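Local coordinates for protein hypothetical acetyltransferase (Shewanella oneidensis, PDB 1T82) that probably handles acyl groups as a thioesterase or acyltransferase, though its substrate is unknown, and forms a dimer with a hotdog fold, at residues Glu43-Ala48 and Glu108-Trp113; Tyr66-Leu71 and Val133-Asp138. One frame throughout, in Å; residues are numbered along the deposited sequence.

Contact 1 of 2, residues Glu43-Ala48 and Glu108-Trp113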
loop_
_atom_site.group_PDB
_atom_site.type_symbol
_atom_site.label_atom_id
_atom_site.label_comp_id
_atom_site.label_asym_id
_atom_site.label_seq_id
_atom_site.Cartn_x
_atom_site.Cartn_y
_atom_site.Cartn_z
ATOM N N GLU B 43 18.157 11.323 7.954
ATOM C CA GLU B 43 17.194 10.257 8.207
ATOM C C GLU B 43 15.815 10.797 8.551
ATOM O O GLU B 43 15.667 11.625 9.448
ATOM C CB GLU B 43 17.672 9.354 9.349
ATOM C CG GLU B 43 16.746 8.173 9.614
ATOM C CD GLU B 43 17.258 7.260 10.711
ATOM O OE1 GLU B 43 17.389 7.728 11.857
ATOM O OE2 GLU B 43 17.527 6.081 10.420
ATOM N N LEU B 44 14.807 10.332 7.821
ATOM C CA LEU B 44 13.431 10.741 8.071
ATOM C C LEU B 44 12.725 9.608 8.808
ATOM O O LEU B 44 12.801 8.446 8.401
ATOM C CB LEU B 44 12.696 11.032 6.754
ATOM C CG LEU B 44 11.180 11.239 6.863
ATOM C CD1 LEU B 44 10.895 12.490 7.687
ATOM C CD2 LEU B 44 10.557 11.363 5.474
ATOM N N SER B 45 12.055 9.946 9.906
ATOM C CA SER B 45 11.314 8.968 10.697
ATOM C C SER B 45 9.837 9.360 10.672
ATOM O O SER B 45 9.496 10.525 10.888
ATOM C CB SER B 45 11.826 8.949 12.142
ATOM O OG SER B 45 13.129 8.383 12.221
ATOM N N VAL B 46 8.970 8.385 10.410
ATOM C CA VAL B 46 7.528 8.610 10.319
ATOM C C VAL B 46 6.769 7.550 11.121
ATOM O O VAL B 46 7.282 6.456 11.351
ATOM C CB VAL B 46 7.078 8.544 8.830
ATOM C CG1 VAL B 46 5.565 8.671 8.711
ATOM C CG2 VAL B 46 7.771 9.646 8.033
ATOM N N SER B 47 5.553 7.868 11.559
ATOM C CA SER B 47 4.764 6.897 12.305
ATOM C C SER B 47 3.277 7.122 12.077
ATOM O O SER B 47 2.877 8.051 11.375
ATOM C CB SER B 47 5.073 6.988 13.806
ATOM O OG SER B 47 4.440 5.937 14.528
ATOM N N ALA B 48 2.471 6.249 12.663
ATOM C CA ALA B 48 1.022 6.327 12.573
ATOM C C ALA B 48 0.497 5.434 13.677
ATOM O O ALA B 48 1.139 4.447 14.043
ATOM C CB ALA B 48 0.530 5.829 11.214
ATOM N N GLU B 108 7.976 2.689 13.859
ATOM C CA GLU B 108 8.917 3.724 13.468
ATOM C C GLU B 108 9.318 3.357 12.052
ATOM O O GLU B 108 9.921 2.309 11.816
ATOM C CB GLU B 108 10.138 3.738 14.387
ATOM C CG GLU B 108 9.851 4.343 15.746
ATOM C CD GLU B 108 11.089 4.437 16.602
ATOM O OE1 GLU B 108 11.614 3.379 17.005
ATOM O OE2 GLU B 108 11.541 5.572 16.863
ATOM N N VAL B 109 8.942 4.213 11.109
ATOM C CA VAL B 109 9.249 3.991 9.704
ATOM C C VAL B 109 10.374 4.945 9.352
ATOM O O VAL B 109 10.229 6.169 9.450
ATOM C CB VAL B 109 8.029 4.273 8.814
ATOM C CG1 VAL B 109 8.315 3.828 7.392
ATOM C CG2 VAL B 109 6.819 3.553 9.370
ATOM N N LYS B 110 11.497 4.371 8.936
ATOM C CA LYS B 110 12.679 5.155 8.631
ATOM C C LYS B 110 13.240 5.016 7.224
ATOM O O LYS B 110 13.182 3.950 6.615
ATOM C CB LYS B 110 13.782 4.790 9.628
ATOM C CG LYS B 110 13.353 4.866 11.084
ATOM C CD LYS B 110 14.474 4.399 12.009
ATOM C CE LYS B 110 14.054 4.454 13.473
ATOM N NZ LYS B 110 15.152 4.022 14.390
ATOM N N VAL B 111 13.789 6.119 6.724
ATOM C CA VAL B 111 14.430 6.144 5.416
ATOM C C VAL B 111 15.635 7.077 5.515
ATOM O O VAL B 111 15.560 8.149 6.126
ATOM C CB VAL B 111 13.464 6.627 4.292
ATOM C CG1 VAL B 111 12.998 8.050 4.557
ATOM C CG2 VAL B 111 14.156 6.527 2.938
ATOM N N ARG B 112 16.755 6.642 4.946
ATOM C CA ARG B 112 17.988 7.422 4.954
ATOM C C ARG B 112 18.310 7.844 3.529
ATOM O O ARG B 112 18.264 7.032 2.610
ATOM C CB ARG B 112 19.147 6.595 5.528
ATOM C CG ARG B 112 20.474 7.357 5.586
ATOM C CD ARG B 112 21.541 6.605 6.383
ATOM N NE ARG B 112 21.207 6.493 7.801
ATOM C CZ ARG B 112 21.175 7.514 8.652
ATOM N NH1 ARG B 112 21.460 8.742 8.241
ATOM N NH2 ARG B 112 20.859 7.304 9.924
ATOM N N TRP B 113 18.632 9.119 3.351
ATOM C CA TRP B 113 18.948 9.654 2.036
ATOM C C TRP B 113 20.266 9.086 1.497
ATOM O O TRP B 113 21.299 9.159 2.162
ATOM C CB TRP B 113 19.031 11.182 2.120
ATOM C CG TRP B 113 19.193 11.859 0.801
ATOM C CD1 TRP B 113 20.234 12.658 0.410
ATOM C CD2 TRP B 113 18.283 11.817 -0.303
ATOM N NE1 TRP B 113 20.027 13.116 -0.866
ATOM C CE2 TRP B 113 18.838 12.614 -1.331
ATOM C CE3 TRP B 113 17.052 11.184 -0.526
ATOM C CZ2 TRP B 113 18.203 12.796 -2.564
ATOM C CZ3 TRP B 113 16.419 11.366 -1.755
ATOM C CH2 TRP B 113 16.998 12.167 -2.759
HETATM O O HOH W 1 12.420 6.879 14.661
#

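Contact 2 of 2, residues Tyr66-Leu71 and Val133-Asp138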
loop_
_atom_site.group_PDB
_atom_site.type_symbol
_atom_site.label_atom_id
_atom_site.label_comp_id
_atom_site.label_asym_id
_atom_site.label_seq_id
_atom_site.Cartn_x
_atom_site.Cartn_y
_atom_site.Cartn_z
ATOM N N TYR B 66 2.189 -0.765 4.011
ATOM C CA TYR B 66 2.706 -0.331 2.717
ATOM C C TYR B 66 2.518 1.164 2.506
ATOM O O TYR B 66 3.438 1.876 2.088
ATOM C CB TYR B 66 2.001 -1.062 1.575
ATOM C CG TYR B 66 2.425 -0.580 0.202
ATOM C CD1 TYR B 66 3.506 -1.164 -0.464
ATOM C CD2 TYR B 66 1.752 0.473 -0.429
ATOM C CE1 TYR B 66 3.897 -0.717 -1.725
ATOM C CE2 TYR B 66 2.144 0.927 -1.688
ATOM C CZ TYR B 66 3.212 0.325 -2.326
ATOM O OH TYR B 66 3.586 0.749 -3.579
ATOM N N THR B 67 1.316 1.650 2.791
ATOM C CA THR B 67 1.034 3.059 2.586
ATOM C C THR B 67 1.930 3.981 3.396
ATOM O O THR B 67 2.443 4.963 2.865
ATOM C CB THR B 67 -0.437 3.383 2.887
ATOM O OG1 THR B 67 -1.273 2.657 1.973
ATOM C CG2 THR B 67 -0.693 4.877 2.724
ATOM N N ILE B 68 2.135 3.678 4.674
ATOM C CA ILE B 68 2.991 4.548 5.467
ATOM C C ILE B 68 4.427 4.507 4.944
ATOM O O ILE B 68 5.113 5.526 4.933
ATOM C CB ILE B 68 2.949 4.187 6.988
ATOM C CG1 ILE B 68 3.844 5.140 7.781
ATOM C CG2 ILE B 68 3.386 2.758 7.214
ATOM C CD1 ILE B 68 3.627 5.054 9.285
HETATM N N MSE B 69 4.875 3.343 4.488
HETATM C CA MSE B 69 6.233 3.242 3.970
HETATM C C MSE B 69 6.375 4.006 2.660
HETATM O O MSE B 69 7.362 4.701 2.457
HETATM C CB MSE B 69 6.627 1.773 3.792
HETATM C CG MSE B 69 6.664 1.038 5.121
HETATM SE SE MSE B 69 7.097 -0.837 5.038
HETATM C CE MSE B 69 8.997 -0.743 5.379
ATOM N N THR B 70 5.392 3.899 1.775
ATOM C CA THR B 70 5.499 4.624 0.524
ATOM C C THR B 70 5.422 6.137 0.747
ATOM O O THR B 70 6.094 6.893 0.053
ATOM C CB THR B 70 4.435 4.187 -0.500
ATOM O OG1 THR B 70 4.738 4.794 -1.764
ATOM C CG2 THR B 70 3.049 4.606 -0.054
ATOM N N LEU B 71 4.619 6.588 1.714
ATOM C CA LEU B 71 4.539 8.024 1.983
ATOM C C LEU B 71 5.834 8.521 2.620
ATOM O O LEU B 71 6.228 9.673 2.429
ATOM C CB LEU B 71 3.348 8.357 2.892
ATOM C CG LEU B 71 1.979 8.412 2.209
ATOM C CD1 LEU B 71 0.893 8.467 3.266
ATOM C CD2 LEU B 71 1.897 9.634 1.292
ATOM N N VAL B 133 13.052 1.814 2.619
ATOM C CA VAL B 133 12.333 2.209 3.819
ATOM C C VAL B 133 12.214 0.990 4.720
ATOM O O VAL B 133 11.951 -0.112 4.242
ATOM C CB VAL B 133 10.915 2.726 3.483
ATOM C CG1 VAL B 133 10.216 3.181 4.756
ATOM C CG2 VAL B 133 10.993 3.870 2.481
ATOM N N GLN B 134 12.429 1.179 6.020
ATOM C CA GLN B 134 12.323 0.074 6.967
ATOM C C GLN B 134 11.313 0.416 8.048
ATOM O O GLN B 134 11.221 1.561 8.477
ATOM C CB GLN B 134 13.674 -0.217 7.618
ATOM C CG GLN B 134 14.734 -0.707 6.654
ATOM C CD GLN B 134 15.962 -1.214 7.378
ATOM O OE1 GLN B 134 16.583 -0.488 8.154
ATOM N NE2 GLN B 134 16.321 -2.462 7.123
ATOM N N LEU B 135 10.552 -0.580 8.487
ATOM C CA LEU B 135 9.561 -0.359 9.528
ATOM C C LEU B 135 9.911 -1.187 10.756
ATOM O O LEU B 135 10.092 -2.403 10.669
ATOM C CB LEU B 135 8.164 -0.721 9.008
ATOM C CG LEU B 135 6.975 -0.475 9.944
ATOM C CD1 LEU B 135 5.727 -0.179 9.117
ATOM C CD2 LEU B 135 6.759 -1.682 10.842
ATOM N N PHE B 136 10.018 -0.512 11.893
ATOM C CA PHE B 136 10.350 -1.162 13.153
ATOM C C PHE B 136 9.225 -1.007 14.167
ATOM O O PHE B 136 8.483 -0.026 14.140
ATOM C CB PHE B 136 11.617 -0.548 13.759
ATOM C CG PHE B 136 12.819 -0.606 12.860
ATOM C CD1 PHE B 136 13.021 0.360 11.879
ATOM C CD2 PHE B 136 13.747 -1.635 12.990
ATOM C CE1 PHE B 136 14.130 0.301 11.040
ATOM C CE2 PHE B 136 14.861 -1.702 12.154
ATOM C CZ PHE B 136 15.050 -0.732 11.177
ATOM N N CYS B 137 9.108 -1.988 15.058
ATOM C CA CYS B 137 8.123 -1.961 16.132
ATOM C C CYS B 137 8.843 -2.535 17.347
ATOM O O CYS B 137 9.324 -3.667 17.311
ATOM C CB CYS B 137 6.897 -2.813 15.798
ATOM S SG CYS B 137 5.599 -2.746 17.067
ATOM N N ASP B 138 8.922 -1.746 18.412
ATOM C CA ASP B 138 9.609 -2.155 19.632
ATOM C C ASP B 138 11.084 -2.440 19.347
ATOM O O ASP B 138 11.722 -3.237 20.036
ATOM C CB ASP B 138 8.946 -3.389 20.250
ATOM C CG ASP B 138 7.540 -3.108 20.746
ATOM O OD1 ASP B 138 7.256 -1.945 21.102
ATOM O OD2 ASP B 138 6.724 -4.050 20.794
#

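Contact 1 of 2, residues Glu43-Ala48 and Glu108-Trp113
E43 swings CG anti to its backbone N (chi1 -177°), and its extended chain brings the carboxylate across the neighbouring strand between K110 and R112. The R112 chain bends at chi3, turning its guanidinium back so that E43 CB lies over one face of it. E43 OE2 comes within 3.6 Å of R112 NH2 but well out of the guanidinium plane, so this salt bridge rests on charge alone. On the other side, E43 OE2 is 3.8 Å from K110 CD, obliquely crossing a lysine chain that stays extended beyond CG. An alanine in place of this glutamate would remove the carboxylate and the CG that lies near V111 O, and would probably leave R112 less well fixed over the strand.

The segments 43-48 and 108-113 are neighbouring antiparallel strands in the sheet that wraps the long helix 62-84 of the hotdog fold. L44 pairs with V111 and V46 with V109, each through two backbone hydrogen bonds, the shortest being V46 N to V109 O at 2.7 Å. These four residues share the face turned to the helix, where V46 and V109 touch T72. V111 CG1 takes the crowded position between backbone N and carbonyl carbon (chi1 62°) and thereby meets L44 CB at 3.7 Å.

S45 shares the other face with E43, K110 and R112. Its OG, beside the backbone N, lies 3.7 Å from K110 CG and is linked through a water to E108 OE2, to which that water donates.

Contact 2 of 2, residues Tyr66-Leu71 and Val133-Asp138
Two aromatic rings flank this contact from opposite ends without entering it. The Y66 ring stacks on Y66 of the second subunit and packs among L92, A95 and Y99 of its own chain, while the F136 ring has K110 as its cation-pi partner. The flat group that does take part is the peptide joining Q134 to L135: the terminal methyl of M69, a selenomethionine, settles over one of its faces, with CE 3.5 Å from L135 N. The same CE stands beside the carbonyl of V133, 3.2 Å from V133 O.

M69 reaches this place by setting CG anti to its carbonyl carbon (chi1 -64°), continuing straight through chi2 and then bending at SE (chi3 95°). The bend carries its tip across the L135 side chain at about a right angle, CE lying 3.7 Å from L135 CB. Nearer the helix, V133 and M69 run past each other in opposite directions; V133 CG1 meets M69 CB at 4.0 Å, and V133 CG2 lies 3.7 Å from M69 O. I68 adds a looser touch, its CG2 4.2 Å from L135 CD1.

The side chains that meet are apolar, but part of the fit is methyl against peptide backbone where the helix rests on the strand in the hotdog core. V109 of strand 108-112 borders it on one side and A143 and F145 of strand 140-152 on the other, while Y66, T67 and L71 of helix 62-84 meet the second subunit.

Overall arrangement
Contacts 1 and 2, whose centres lie about 7 Å apart, show two ways in which a hotdog fold is assembled: strand against strand, and sheet against central helix. Strand 108-112 connects them, probably hydrogen-bonding to strand 127-137 through E108 N to F136 O (2.8 Å) and K110 N to Q134 O (2.9 Å). On the helix-facing side, V109 CG1 of contact 1 presses on V133 CG1 of contact 2 at 3.3 Å, and I68 CD1 approaches S47 C at 3.5 Å. Both contacts thus belong to the region that joins the sheet to helix 62-84, on whose far side Y66 meets the second subunit.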